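Local atomic coordinates of tubulin-like protein CetZ2 (Haloferax volcanii, PDB entry 4B45), a protein that takes part in the control of archaeal cell shape as a GTP-binding, tubulin-like cytoskeletal protein. Residues T3-V8 and S96-A101; A230-N235 and G308-L313; D238-V243 and T276-G281. All blocks are in the same frame, centred on the assembly; numbering follows the deposited sequence.

Contact 1: T3-V8 and S96-A101; sequences TVLIGV and SIFVVA
Thr3 meets Ser96 through their hydroxyls, with OG1 of Thr3 3.0 Å from OG of Ser96 in a hydrogen bond. With Thr3 OG1 anti to the backbone N (chi1 -162°), the oxygen also lies in the plane of the Phe98 ring, at its edge, 3.3 Å from Phe98 CD2. At Val4 the ladder begins: its N reaches Ser96 O only weakly, whereas Val4 O takes Phe98 N at 3.0 Å. Leu5 runs beside Phe98, pointing the same way, and its CD2 rests 3.7 Å from Phe98 CB. This in-register parallel pair, with segment directions 22° apart, belongs to the Rossmann-like sheet of the tubulin/FtsZ GTPase domain, and helices pack on each of its faces: 9-26 over Leu5 and Val100, 107-120 over Ile6, Val8 and Ala101. Ile6 puts CD1 3.8 Å from Ile97 CG2, its N donates to Phe98 O, and its O accepts Val100 N at 2.9 Å. Gly7 offers a CA-H contact to Val100 O. That same oxygen accepts Val8 N at 2.9 Å, while Val8 CG2 touches Val99 CG1, and the Val8 side chain lies close to Gly108, a GTP-binding residue.

Contact 2: A230-N235 and G308-L313; sequences AEASPN and GRLASL
Ala230 and Leu310 form an antiparallel hydrogen-bonded pair: Ala230 N gives to Leu310 O at 2.9 Å, and Leu310 N to Ala230 O at 2.8 Å. One residue past the end of strand 222-231, Ala232 N adds a third bond, 2.9 Å from Gly308 O, which prolongs the pairing into the loop. Between these bonds Glu231 faces Arg309 as a non-hydrogen-bonded pair with diverging side chains.

The apolar share is small and direct, Ala232 CB lying 3.7 Å from Leu310 CG.

Arg309 supplies the polar side chain of the contact. The chain bends at chi3 (65°), which turns NE back, and the guanidinium lies face-on over the peptide that joins Ala230 to Glu231, with Ala230 C 3.8 Å above the centre of the group and Glu231 N nearer the rim. NH2 hydrogen-bonds Ser229 OG, which fixes the far end of the group. An alanine in place of Arg309 would probably leave that peptide without its flat cover and Ser229 OG without this donor.

The pairing joins the end of strand 222-231 to the start of strand 309-319, which runs between strands 222-231 and 263-272; Leu310 packs on Thr276 and Ile277, and Ser312 OG bonds with Thr246 and Thr247 of helix 240-252.

Contact 3: D238-V243 and T276-G281; sequences DNINAV and TIPRKG
Ile240 and Gly281 bring the two backbones to a CA-CA distance of 4.3 Å, a close approach between the first turns of helices 240-252 and 279-293. Asn239 and Pro278 occupy the N-cap positions of these helices, and Asn239 O accepts Val243 N within the first turn. Gly281 makes the closeness possible, since a CB there would press on Val243 CB and Ile240 CA and collide with Pro278 CG of its own segment.

Both helices belong to the C-terminal domain of the tubulin-like fold, and helix 279-293 links the neighbouring parallel strands 263-272 and 298-304 in a beta-alpha-beta crossover.

Ile240 and Val243 both pack on the Pro278 ring. Ile240 CG1 meets its CB at 3.6 Å, the two side chains crossing obliquely, while the Val243 and Pro278 side chains slide past each other in opposite directions, CG2 of Val243 3.8 Å from CD of Pro278. With Val243 CG1 anti to the backbone N (chi1 176°), that methyl reaches Gly281 O at 3.5 Å. Further in, Val243 touches Ile270 of strand 263-272.

One polar bond spans the segments: Asn239 ND2 donates to Thr276 O at 3.0 Å and 165°, with that oxygen nearly in the amide plane. ND2 also donates to Ser233 O, so two carbonyls grip the amide nitrogen and restrain its rotation, while Thr276 OG1 hydrogen-bonds Glu273 O.

In the fold
Along the chain contact 1 is complete before contact 2 opens, and contact 3 forms within the stretch that contact 2 closes. Contact 1 lies in the GTPase domain, its strands ending near the nucleotide; the other two lie in the C-terminal domain, away from the annotated sites. Contacts 1 and 2 reach the same extended run of strands, yet their centres are 31 Å apart, and helix 175-196 comes between the two domains, as in tubulin and FtsZ. Contacts 2 and 3, by contrast, are neighbours with centres 8 Å apart, where Ser233 probably hydrogen-bonds Asp238. Together they join strand ends and helix starts in the C-terminal domain, far from the nucleotide.

Contact 1: T3-V8 and S96-A101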
ATOM      1  N   THR A   3      -2.115  11.493  -5.788  1.00 48.90           N
ATOM      2  CA  THR A   3      -1.906  10.251  -6.519  1.00 48.91           C
ATOM      3  C   THR A   3      -3.091   9.825  -7.391  1.00 50.10           C
ATOM      4  O   THR A   3      -4.214  10.334  -7.245  1.00 44.22           O
ATOM      5  CB  THR A   3      -1.532   9.119  -5.558  1.00 44.03           C
ATOM      6  OG1 THR A   3      -0.941   8.041  -6.298  1.00 47.57           O
ATOM      7  CG2 THR A   3      -2.763   8.628  -4.810  1.00 42.91           C
ATOM      8  N   VAL A   4      -2.816   8.906  -8.316  1.00 48.62           N
ATOM      9  CA  VAL A   4      -3.837   8.284  -9.160  1.00 48.63           C
ATOM     10  C   VAL A   4      -3.808   6.781  -8.935  1.00 45.16           C
ATOM     11  O   VAL A   4      -2.748   6.153  -9.014  1.00 46.59           O
ATOM     12  CB  VAL A   4      -3.592   8.547 -10.663  1.00 49.96           C
ATOM     13  CG1 VAL A   4      -4.511   7.666 -11.507  1.00 44.14           C
ATOM     14  CG2 VAL A   4      -3.809   9.999 -10.995  1.00 43.21           C
ATOM     15  N   LEU A   5      -4.959   6.201  -8.626  1.00 46.59           N
ATOM     16  CA  LEU A   5      -5.001   4.785  -8.294  1.00 44.35           C
ATOM     17  C   LEU A   5      -5.527   3.987  -9.475  1.00 38.78           C
ATOM     18  O   LEU A   5      -6.537   4.349 -10.054  1.00 43.91           O
ATOM     19  CB  LEU A   5      -5.899   4.554  -7.081  1.00 42.71           C
ATOM     20  CG  LEU A   5      -5.543   5.345  -5.828  1.00 45.87           C
ATOM     21  CD1 LEU A   5      -6.548   5.058  -4.691  1.00 35.45           C
ATOM     22  CD2 LEU A   5      -4.120   5.027  -5.394  1.00 41.82           C
ATOM     23  N   ILE A   6      -4.845   2.897  -9.821  1.00 41.65           N
ATOM     24  CA  ILE A   6      -5.364   1.964 -10.811  1.00 47.40           C
ATOM     25  C   ILE A   6      -5.412   0.550 -10.258  1.00 40.30           C
ATOM     26  O   ILE A   6      -4.391  -0.127 -10.184  1.00 41.49           O
ATOM     27  CB  ILE A   6      -4.501   1.936 -12.079  1.00 46.03           C
ATOM     28  CG1 ILE A   6      -4.296   3.351 -12.622  1.00 47.22           C
ATOM     29  CG2 ILE A   6      -5.151   1.031 -13.129  1.00 52.11           C
ATOM     30  CD1 ILE A   6      -3.048   3.483 -13.452  1.00 50.47           C
ATOM     31  N   GLY A   7      -6.603   0.096  -9.893  1.00 42.55           N
ATOM     32  CA  GLY A   7      -6.784  -1.286  -9.483  1.00 43.89           C
ATOM     33  C   GLY A   7      -6.738  -2.234 -10.665  1.00 44.12           C
ATOM     34  O   GLY A   7      -7.272  -1.935 -11.734  1.00 48.84           O
ATOM     35  N   VAL A   8      -6.081  -3.373 -10.486  1.00 40.33           N
ATOM     36  CA  VAL A   8      -6.058  -4.409 -11.516  1.00 42.89           C
ATOM     37  C   VAL A   8      -6.493  -5.747 -10.917  1.00 45.36           C
ATOM     38  O   VAL A   8      -5.854  -6.271 -10.005  1.00 42.06           O
ATOM     39  CB  VAL A   8      -4.665  -4.547 -12.165  1.00 43.44           C
ATOM     40  CG1 VAL A   8      -4.683  -5.648 -13.211  1.00 40.54           C
ATOM     41  CG2 VAL A   8      -4.244  -3.232 -12.803  1.00 40.18           C
ATOM     42  N   SER A  96       2.376  10.882  -8.199  1.00 45.31           N
ATOM     43  CA  SER A  96       2.732   9.481  -8.240  1.00 39.11           C
ATOM     44  C   SER A  96       1.549   8.713  -8.814  1.00 43.36           C
ATOM     45  O   SER A  96       0.448   9.262  -8.922  1.00 41.29           O
ATOM     46  CB  SER A  96       3.056   8.981  -6.831  1.00 42.25           C
ATOM     47  OG  SER A  96       1.913   9.052  -6.002  1.00 44.96           O
ATOM     48  N   ILE A  97       1.785   7.458  -9.193  1.00 44.64           N
ATOM     49  CA  ILE A  97       0.723   6.553  -9.621  1.00 36.90           C
ATOM     50  C   ILE A  97       0.862   5.214  -8.904  1.00 43.68           C
ATOM     51  O   ILE A  97       1.942   4.615  -8.883  1.00 54.53           O
ATOM     52  CB  ILE A  97       0.745   6.302 -11.153  1.00 42.46           C
ATOM     53  CG1 ILE A  97       0.492   7.600 -11.916  1.00 43.72           C
ATOM     54  CG2 ILE A  97      -0.326   5.268 -11.543  1.00 40.46           C
ATOM     55  CD1 ILE A  97       0.608   7.442 -13.421  1.00 51.19           C
ATOM     56  N   PHE A  98      -0.218   4.760  -8.282  1.00 40.00           N
ATOM     57  CA  PHE A  98      -0.222   3.452  -7.623  1.00 35.73           C
ATOM     58  C   PHE A  98      -0.974   2.416  -8.459  1.00 39.30           C
ATOM     59  O   PHE A  98      -2.153   2.602  -8.750  1.00 42.94           O
ATOM     60  CB  PHE A  98      -0.882   3.542  -6.247  1.00 41.87           C
ATOM     61  CG  PHE A  98       0.045   3.997  -5.141  1.00 45.85           C
ATOM     62  CD1 PHE A  98       0.815   3.080  -4.450  1.00 45.94           C
ATOM     63  CD2 PHE A  98       0.122   5.337  -4.786  1.00 47.69           C
ATOM     64  CE1 PHE A  98       1.654   3.487  -3.420  1.00 46.96           C
ATOM     65  CE2 PHE A  98       0.955   5.754  -3.765  1.00 43.03           C
ATOM     66  CZ  PHE A  98       1.721   4.819  -3.078  1.00 36.85           C
ATOM     67  N   VAL A  99      -0.290   1.350  -8.874  1.00 38.63           N
ATOM     68  CA  VAL A  99      -0.982   0.209  -9.462  1.00 43.24           C
ATOM     69  C   VAL A  99      -1.308  -0.761  -8.325  1.00 46.11           C
ATOM     70  O   VAL A  99      -0.407  -1.345  -7.729  1.00 43.91           O
ATOM     71  CB  VAL A  99      -0.150  -0.506 -10.563  1.00 46.39           C
ATOM     72  CG1 VAL A  99      -0.812  -1.828 -10.954  1.00 49.75           C
ATOM     73  CG2 VAL A  99       0.005   0.376 -11.795  1.00 50.77           C
ATOM     74  N   VAL A 100      -2.593  -0.913  -8.006  1.00 46.65           N
ATOM     75  CA  VAL A 100      -3.007  -1.725  -6.856  1.00 44.38           C
ATOM     76  C   VAL A 100      -3.444  -3.131  -7.297  1.00 47.90           C
ATOM     77  O   VAL A 100      -4.358  -3.271  -8.108  1.00 42.87           O
ATOM     78  CB  VAL A 100      -4.166  -1.036  -6.096  1.00 39.00           C
ATOM     79  CG1 VAL A 100      -4.458  -1.737  -4.802  1.00 36.07           C
ATOM     80  CG2 VAL A 100      -3.839   0.442  -5.854  1.00 37.79           C
ATOM     81  N   ALA A 101      -2.799  -4.167  -6.763  1.00 45.31           N
ATOM     82  CA  ALA A 101      -3.082  -5.536  -7.194  1.00 45.00           C
ATOM     83  C   ALA A 101      -2.909  -6.609  -6.117  1.00 44.82           C
ATOM     84  O   ALA A 101      -2.033  -6.521  -5.252  1.00 43.21           O
ATOM     85  CB  ALA A 101      -2.228  -5.892  -8.389  1.00 45.59           C
TER

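Contact 2: A230-N235 and G308-L313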
ATOM      1  N   ALA A 230      -1.796   5.702  20.079  1.00 53.27           N
ATOM      2  CA  ALA A 230      -1.951   5.705  21.527  1.00 51.39           C
ATOM      3  C   ALA A 230      -2.723   6.938  21.930  1.00 51.84           C
ATOM      4  O   ALA A 230      -2.682   7.961  21.237  1.00 49.94           O
ATOM      5  CB  ALA A 230      -0.604   5.723  22.189  1.00 42.63           C
ATOM      6  N   GLU A 231      -3.417   6.851  23.056  1.00 46.77           N
ATOM      7  CA  GLU A 231      -4.105   8.015  23.580  1.00 56.22           C
ATOM      8  C   GLU A 231      -3.076   9.101  23.868  1.00 56.00           C
ATOM      9  O   GLU A 231      -1.966   8.805  24.318  1.00 50.16           O
ATOM     10  CB  GLU A 231      -4.879   7.668  24.847  1.00 63.16           C
ATOM     11  CG  GLU A 231      -5.522   8.879  25.496  1.00 79.52           C
ATOM     12  CD  GLU A 231      -6.055   8.599  26.886  1.00 94.60           C
ATOM     13  OE1 GLU A 231      -6.443   7.438  27.159  1.00 99.72           O
ATOM     14  OE2 GLU A 231      -6.082   9.547  27.704  1.00 97.68           O
ATOM     15  N   ALA A 232      -3.433  10.351  23.579  1.00 54.53           N
ATOM     16  CA  ALA A 232      -2.567  11.473  23.899  1.00 42.25           C
ATOM     17  C   ALA A 232      -3.044  12.234  25.117  1.00 50.99           C
ATOM     18  O   ALA A 232      -4.228  12.546  25.264  1.00 53.72           O
ATOM     19  CB  ALA A 232      -2.430  12.418  22.716  1.00 43.74           C
ATOM     20  N   SER A 233      -2.101  12.531  25.995  1.00 50.73           N
ATOM     21  CA  SER A 233      -2.328  13.500  27.042  1.00 56.48           C
ATOM     22  C   SER A 233      -2.248  14.886  26.413  1.00 53.12           C
ATOM     23  O   SER A 233      -1.511  15.086  25.443  1.00 47.14           O
ATOM     24  CB  SER A 233      -1.267  13.351  28.130  1.00 52.34           C
ATOM     25  OG  SER A 233      -1.330  14.434  29.040  1.00 66.82           O
ATOM     26  N   PRO A 234      -3.015  15.843  26.956  1.00 52.75           N
ATOM     27  CA  PRO A 234      -2.968  17.242  26.526  1.00 59.51           C
ATOM     28  C   PRO A 234      -1.587  17.842  26.750  1.00 57.82           C
ATOM     29  O   PRO A 234      -1.191  18.755  26.032  1.00 57.55           O
ATOM     30  CB  PRO A 234      -3.975  17.927  27.456  1.00 62.24           C
ATOM     31  CG  PRO A 234      -4.088  17.017  28.631  1.00 59.22           C
ATOM     32  CD  PRO A 234      -3.970  15.646  28.059  1.00 53.54           C
ATOM     33  N   ASN A 235      -0.869  17.328  27.742  1.00 55.57           N
ATOM     34  CA  ASN A 235       0.490  17.761  28.014  1.00 59.59           C
ATOM     35  C   ASN A 235       1.475  16.951  27.189  1.00 56.53           C
ATOM     36  O   ASN A 235       1.514  15.723  27.290  1.00 51.00           O
ATOM     37  CB  ASN A 235       0.808  17.621  29.504  1.00 73.76           C
ATOM     38  CG  ASN A 235       2.075  18.352  29.901  1.00 91.51           C
ATOM     39  OD1 ASN A 235       2.583  19.194  29.155  1.00 97.09           O
ATOM     40  ND2 ASN A 235       2.592  18.038  31.087  1.00 98.42           N
ATOM     41  N   GLY A 308      -7.635  12.725  19.482  1.00 55.74           N
ATOM     42  CA  GLY A 308      -7.397  12.589  20.908  1.00 55.32           C
ATOM     43  C   GLY A 308      -6.196  11.689  21.116  1.00 52.88           C
ATOM     44  O   GLY A 308      -5.811  11.372  22.240  1.00 54.41           O
ATOM     45  N   ARG A 309      -5.589  11.293  20.006  1.00 47.35           N
ATOM     46  CA  ARG A 309      -4.504  10.331  20.024  1.00 48.26           C
ATOM     47  C   ARG A 309      -3.240  10.856  19.344  1.00 48.54           C
ATOM     48  O   ARG A 309      -3.206  11.971  18.820  1.00 45.23           O
ATOM     49  CB  ARG A 309      -4.970   9.039  19.342  1.00 46.48           C
ATOM     50  CG  ARG A 309      -6.252   8.489  19.950  1.00 53.62           C
ATOM     51  CD  ARG A 309      -6.832   7.324  19.155  1.00 60.44           C
ATOM     52  NE  ARG A 309      -5.945   6.168  19.163  1.00 58.45           N
ATOM     53  CZ  ARG A 309      -5.823   5.334  20.189  1.00 67.10           C
ATOM     54  NH1 ARG A 309      -6.534   5.525  21.292  1.00 67.33           N
ATOM     55  NH2 ARG A 309      -4.985   4.311  20.114  1.00 76.26           N
ATOM     56  N   LEU A 310      -2.202  10.030  19.379  1.00 48.33           N
ATOM     57  CA  LEU A 310      -0.966  10.265  18.650  1.00 46.78           C
ATOM     58  C   LEU A 310      -0.718   8.995  17.880  1.00 46.29           C
ATOM     59  O   LEU A 310      -1.102   7.917  18.331  1.00 50.86           O
ATOM     60  CB  LEU A 310       0.209  10.425  19.614  1.00 46.04           C
ATOM     61  CG  LEU A 310       0.368  11.705  20.403  1.00 61.12           C
ATOM     62  CD1 LEU A 310       1.353  11.460  21.528  1.00 55.13           C
ATOM     63  CD2 LEU A 310       0.854  12.807  19.481  1.00 70.73           C
ATOM     64  N   ALA A 311      -0.047   9.098  16.743  1.00 42.75           N
ATOM     65  CA  ALA A 311       0.346   7.890  16.041  1.00 46.83           C
ATOM     66  C   ALA A 311       1.681   8.077  15.362  1.00 42.98           C
ATOM     67  O   ALA A 311       2.053   9.196  15.029  1.00 46.76           O
ATOM     68  CB  ALA A 311      -0.719   7.469  15.030  1.00 43.05           C
ATOM     69  N   SER A 312       2.399   6.972  15.191  1.00 41.78           N
ATOM     70  CA  SER A 312       3.578   6.941  14.350  1.00 40.91           C
ATOM     71  C   SER A 312       3.222   6.182  13.079  1.00 41.31           C
ATOM     72  O   SER A 312       2.648   5.084  13.113  1.00 38.79           O
ATOM     73  CB  SER A 312       4.754   6.254  15.039  1.00 43.99           C
ATOM     74  OG  SER A 312       5.103   6.926  16.234  1.00 67.93           O
ATOM     75  N   LEU A 313       3.560   6.783  11.957  1.00 39.53           N
ATOM     76  CA  LEU A 313       3.343   6.166  10.672  1.00 41.42           C
ATOM     77  C   LEU A 313       4.732   6.088  10.086  1.00 40.62           C
ATOM     78  O   LEU A 313       5.361   7.121   9.845  1.00 45.73           O
ATOM     79  CB  LEU A 313       2.452   7.067   9.838  1.00 43.11           C
ATOM     80  CG  LEU A 313       1.962   6.614   8.472  1.00 43.30           C
ATOM     81  CD1 LEU A 313       0.921   5.500   8.627  1.00 45.59           C
ATOM     82  CD2 LEU A 313       1.374   7.816   7.743  1.00 47.85           C
TER

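Contact 3: D238-V243 and T276-G281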
ATOM      1  N   ASP A 238       3.905  14.406  28.859  1.00 50.11           N
ATOM      2  CA  ASP A 238       3.379  13.089  29.246  1.00 54.23           C
ATOM      3  C   ASP A 238       3.402  12.097  28.098  1.00 50.43           C
ATOM      4  O   ASP A 238       3.170  10.911  28.305  1.00 56.11           O
ATOM      5  CB  ASP A 238       1.938  13.170  29.742  1.00 51.96           C
ATOM      6  CG  ASP A 238       1.783  14.039  30.947  1.00 58.37           C
ATOM      7  OD1 ASP A 238       2.722  14.093  31.772  1.00 63.46           O
ATOM      8  OD2 ASP A 238       0.706  14.668  31.063  1.00 61.68           O
ATOM      9  N   ASN A 239       3.668  12.571  26.886  1.00 42.00           N
ATOM     10  CA  ASN A 239       3.506  11.715  25.715  1.00 45.57           C
ATOM     11  C   ASN A 239       4.830  11.241  25.153  1.00 41.12           C
ATOM     12  O   ASN A 239       4.885  10.697  24.056  1.00 42.62           O
ATOM     13  CB  ASN A 239       2.707  12.446  24.626  1.00 44.89           C
ATOM     14  CG  ASN A 239       1.272  12.716  25.040  1.00 50.05           C
ATOM     15  OD1 ASN A 239       0.638  11.886  25.692  1.00 49.55           O
ATOM     16  ND2 ASN A 239       0.751  13.877  24.661  1.00 44.72           N
ATOM     17  N   ILE A 240       5.904  11.478  25.885  1.00 44.41           N
ATOM     18  CA  ILE A 240       7.222  11.098  25.391  1.00 47.00           C
ATOM     19  C   ILE A 240       7.311   9.591  25.187  1.00 48.44           C
ATOM     20  O   ILE A 240       7.746   9.123  24.133  1.00 45.50           O
ATOM     21  CB  ILE A 240       8.344  11.587  26.318  1.00 40.86           C
ATOM     22  CG1 ILE A 240       8.509  13.103  26.174  1.00 48.50           C
ATOM     23  CG2 ILE A 240       9.643  10.895  25.960  1.00 44.21           C
ATOM     24  CD1 ILE A 240       9.482  13.717  27.147  1.00 51.58           C
ATOM     25  N   ASN A 241       6.881   8.840  26.200  1.00 53.72           N
ATOM     26  CA  ASN A 241       6.799   7.379  26.128  1.00 55.20           C
ATOM     27  C   ASN A 241       5.870   6.884  25.023  1.00 50.87           C
ATOM     28  O   ASN A 241       6.207   5.946  24.284  1.00 47.96           O
ATOM     29  CB  ASN A 241       6.341   6.813  27.472  1.00 60.03           C
ATOM     30  CG  ASN A 241       6.110   5.308  27.430  1.00 59.89           C
ATOM     31  OD1 ASN A 241       4.968   4.836  27.471  1.00 55.01           O
ATOM     32  ND2 ASN A 241       7.198   4.548  27.354  1.00 57.85           N
ATOM     33  N   ALA A 242       4.694   7.500  24.928  1.00 44.32           N
ATOM     34  CA  ALA A 242       3.744   7.191  23.859  1.00 46.98           C
ATOM     35  C   ALA A 242       4.373   7.273  22.455  1.00 49.27           C
ATOM     36  O   ALA A 242       4.147   6.393  21.628  1.00 45.35           O
ATOM     37  CB  ALA A 242       2.524   8.107  23.949  1.00 47.35           C
ATOM     38  N   VAL A 243       5.156   8.323  22.195  1.00 46.82           N
ATOM     39  CA  VAL A 243       5.830   8.482  20.905  1.00 43.01           C
ATOM     40  C   VAL A 243       6.866   7.386  20.662  1.00 47.22           C
ATOM     41  O   VAL A 243       6.956   6.842  19.545  1.00 47.68           O
ATOM     42  CB  VAL A 243       6.504   9.889  20.766  1.00 56.58           C
ATOM     43  CG1 VAL A 243       7.284  10.012  19.447  1.00 45.89           C
ATOM     44  CG2 VAL A 243       5.460  10.980  20.838  1.00 57.36           C
ATOM     45  N   THR A 276       0.534  18.407  21.678  1.00 49.20           N
ATOM     46  CA  THR A 276       0.711  17.165  22.426  1.00 44.91           C
ATOM     47  C   THR A 276       1.971  16.380  22.031  1.00 48.80           C
ATOM     48  O   THR A 276       2.380  15.442  22.720  1.00 48.48           O
ATOM     49  CB  THR A 276      -0.524  16.250  22.283  1.00 49.53           C
ATOM     50  OG1 THR A 276      -0.532  15.634  20.986  1.00 43.42           O
ATOM     51  CG2 THR A 276      -1.810  17.056  22.487  1.00 53.31           C
ATOM     52  N   ILE A 277       2.585  16.771  20.927  1.00 45.79           N
ATOM     53  CA  ILE A 277       3.749  16.060  20.395  1.00 43.46           C
ATOM     54  C   ILE A 277       5.053  16.629  20.956  1.00 49.83           C
ATOM     55  O   ILE A 277       5.445  17.744  20.595  1.00 45.49           O
ATOM     56  CB  ILE A 277       3.775  16.175  18.871  1.00 43.88           C
ATOM     57  CG1 ILE A 277       2.467  15.626  18.278  1.00 49.27           C
ATOM     58  CG2 ILE A 277       4.983  15.460  18.296  1.00 42.71           C
ATOM     59  CD1 ILE A 277       2.534  15.339  16.787  1.00 55.34           C
ATOM     60  N   PRO A 278       5.730  15.863  21.836  1.00 47.30           N
ATOM     61  CA  PRO A 278       6.919  16.351  22.542  1.00 45.81           C
ATOM     62  C   PRO A 278       8.181  16.320  21.688  1.00 47.87           C
ATOM     63  O   PRO A 278       8.422  15.352  20.965  1.00 50.03           O
ATOM     64  CB  PRO A 278       7.060  15.371  23.709  1.00 48.47           C
ATOM     65  CG  PRO A 278       6.415  14.093  23.219  1.00 42.41           C
ATOM     66  CD  PRO A 278       5.332  14.508  22.265  1.00 45.65           C
ATOM     67  N   ARG A 279       8.985  17.375  21.795  1.00 43.87           N
ATOM     68  CA  ARG A 279      10.233  17.474  21.052  1.00 42.54           C
ATOM     69  C   ARG A 279      11.162  16.298  21.336  1.00 46.80           C
ATOM     70  O   ARG A 279      11.709  15.691  20.420  1.00 47.39           O
ATOM     71  CB  ARG A 279      10.950  18.780  21.407  1.00 41.88           C
ATOM     72  CG  ARG A 279      12.354  18.885  20.836  1.00 39.39           C
ATOM     73  CD  ARG A 279      12.986  20.224  21.193  1.00 41.26           C
ATOM     74  NE  ARG A 279      14.347  20.305  20.685  1.00 49.28           N
ATOM     75  CZ  ARG A 279      15.152  21.344  20.883  1.00 49.79           C
ATOM     76  NH1 ARG A 279      14.730  22.386  21.584  1.00 48.90           N
ATOM     77  NH2 ARG A 279      16.384  21.331  20.387  1.00 43.23           N
ATOM     78  N   LYS A 280      11.361  15.988  22.611  1.00 49.66           N
ATOM     79  CA  LYS A 280      12.290  14.928  22.968  1.00 47.85           C
ATOM     80  C   LYS A 280      11.771  13.552  22.534  1.00 48.04           C
ATOM     81  O   LYS A 280      12.551  12.663  22.150  1.00 42.61           O
ATOM     82  CB  LYS A 280      12.594  14.968  24.467  1.00 51.11           C
ATOM     83  CG  LYS A 280      13.469  13.826  24.932  1.00 54.88           C
ATOM     84  CD  LYS A 280      14.630  14.317  25.757  1.00 65.28           C
ATOM     85  CE  LYS A 280      15.735  14.874  24.885  1.00 72.20           C
ATOM     86  NZ  LYS A 280      16.926  15.250  25.723  1.00 75.75           N
ATOM     87  N   GLY A 281      10.454  13.379  22.579  1.00 37.06           N
ATOM     88  CA  GLY A 281       9.855  12.141  22.107  1.00 34.63           C
ATOM     89  C   GLY A 281      10.146  11.881  20.639  1.00 40.65           C
ATOM     90  O   GLY A 281      10.600  10.790  20.256  1.00 39.95           O
TER